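Local coordinates for hypothetical Thioesterase Protein SP_1851 (Streptococcus pneumoniae serotype 4, PDB 4XY5) that probably hydrolyses acyl-CoA-type thioesters as a PaaI-like member of the hot-dog-fold thioesterase superfamily, at the interface of chains A and B. Numbering follows the deposited sequence. Chains: chain A/B, Hypothetical Thioesterase Protein SP_1851.

The interface of chains A and B. Residues chain A 95-96, 103, 120, 122; chain B 77, 79, 118.
With CG anti to the carbonyl carbon (chi1 -69°), B:Asn77 reaches from its strand, 68-78, towards strand 115-127 of chain A, where a chi1 of -58° on A:Thr122 brings its hydroxyl forward to meet the carboxamide. The amide oxygen OD1 of B:Asn77 lies 3.0 Å from OG1 of A:Thr122, a bent and probably weak hydrogen bond with the hydroxyl as donor, the two groups meeting nearly end-on. At the other end of the amide, the methyl CG2 of A:Thr120 sits above the plane, 3.4 Å from ND2, in a packing contact and not a bond. Asparagine suits this place because its short, flat head can offer an acceptor to one threonine while its nitrogen end packs under the methyl of another. The two threonines, two apart on their strand, face the same side; their different positions relative to B:Asn77 set which group touches it.

Beyond the end of the asparagine strand, B:Leu79 wedges between A:His96 and A:Val103. Its methyl CD2 is 3.8 Å from CB of A:His96 and 3.9 Å from CG2 of A:Val103, whose side chain it meets at roughly a right angle. A chi1 of 176° swings the imidazole out alongside the leucine, and the two side chains slide past each other in opposite directions. CB of B:Leu79 lies over one ring face, offset toward the rim. On that face the backbone O of B:Leu79 stands over the CE1-NE2 rim, 3.3 Å from CE1 of A:His96, not in the direction of an N-H bond. The histidine thus gives a flat surface to both an apolar chain and a carbonyl, while the branched valine fills the neighbouring side.

B:Lys118 takes part through its aliphatic chain, whose bends carry CE to within 3.7 Å of CG2 of A:Val95.

Two-fold symmetry repeats this mostly apolar patch with the chains exchanged. It joins strand residues and adjoining loops of two subunits and probably helps to hold together the tetramer of the deposited assembly.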
loop_
_atom_site.group_PDB
_atom_site.type_symbol
_atom_site.label_atom_id
_atom_site.label_comp_id
_atom_site.label_asym_id
_atom_site.label_seq_id
_atom_site.Cartn_x
_atom_site.Cartn_y
_atom_site.Cartn_z
ATOM N N VAL A 95 8.751 1.038 13.690
ATOM C CA VAL A 95 9.989 1.178 12.943
ATOM C C VAL A 95 10.360 2.638 12.818
ATOM O O VAL A 95 11.535 2.976 12.650
ATOM C CB VAL A 95 9.898 0.540 11.543
ATOM C CG1 VAL A 95 9.648 -0.937 11.670
ATOM C CG2 VAL A 95 8.815 1.197 10.735
ATOM N N HIS A 96 9.371 3.512 12.930
ATOM C CA HIS A 96 9.654 4.936 12.877
ATOM C C HIS A 96 8.714 5.708 13.771
ATOM O O HIS A 96 7.488 5.608 13.651
ATOM C CB HIS A 96 9.563 5.470 11.437
ATOM C CG HIS A 96 9.759 6.949 11.340
ATOM N ND1 HIS A 96 11.002 7.538 11.425
ATOM C CD2 HIS A 96 8.872 7.959 11.189
ATOM C CE1 HIS A 96 10.873 8.849 11.327
ATOM N NE2 HIS A 96 9.591 9.131 11.182
ATOM N N VAL A 103 5.207 4.775 12.127
ATOM C CA VAL A 103 5.095 3.656 11.201
ATOM C C VAL A 103 5.358 2.340 11.925
ATOM O O VAL A 103 6.418 2.159 12.521
ATOM C CB VAL A 103 6.066 3.793 10.021
ATOM C CG1 VAL A 103 5.888 2.612 9.065
ATOM C CG2 VAL A 103 5.832 5.124 9.304
ATOM N N THR A 120 2.154 -3.012 7.074
ATOM C CA THR A 120 2.777 -1.797 7.563
ATOM C C THR A 120 1.681 -0.783 7.784
ATOM O O THR A 120 0.836 -0.568 6.910
ATOM C CB THR A 120 3.833 -1.264 6.572
ATOM O OG1 THR A 120 4.894 -2.219 6.482
ATOM C CG2 THR A 120 4.396 0.065 7.036
ATOM N N THR A 122 0.565 3.155 8.931
ATOM C CA THR A 122 0.902 4.554 9.114
ATOM C C THR A 122 -0.117 5.158 10.056
ATOM O O THR A 122 -1.268 5.376 9.682
ATOM C CB THR A 122 0.916 5.323 7.776
ATOM O OG1 THR A 122 1.855 4.700 6.896
ATOM C CG2 THR A 122 1.340 6.760 7.997
ATOM N N ASN B 77 6.896 3.802 2.353
ATOM C CA ASN B 77 6.780 4.750 3.463
ATOM C C ASN B 77 8.010 5.621 3.529
ATOM O O ASN B 77 9.134 5.106 3.538
ATOM C CB ASN B 77 6.627 4.025 4.803
ATOM C CG ASN B 77 5.297 3.332 4.927
ATOM O OD1 ASN B 77 4.341 3.893 5.450
ATOM N ND2 ASN B 77 5.223 2.120 4.416
ATOM N N LEU B 79 10.267 8.182 5.630
ATOM C CA LEU B 79 10.543 8.319 7.062
ATOM C C LEU B 79 11.357 9.567 7.391
ATOM O O LEU B 79 11.077 10.284 8.355
ATOM C CB LEU B 79 11.293 7.084 7.558
ATOM C CG LEU B 79 10.683 5.750 7.129
ATOM C CD1 LEU B 79 11.533 4.590 7.634
ATOM C CD2 LEU B 79 9.268 5.655 7.642
ATOM N N LYS B 118 11.186 2.918 3.440
ATOM C CA LYS B 118 11.014 1.474 3.347
ATOM C C LYS B 118 9.928 1.194 2.341
ATOM O O LYS B 118 8.901 1.865 2.357
ATOM C CB LYS B 118 10.618 0.853 4.687
ATOM C CG LYS B 118 11.560 1.068 5.831
ATOM C CD LYS B 118 11.071 0.237 7.025
ATOM C CE LYS B 118 9.555 0.366 7.218
ATOM N NZ LYS B 118 8.761 -0.887 6.898
#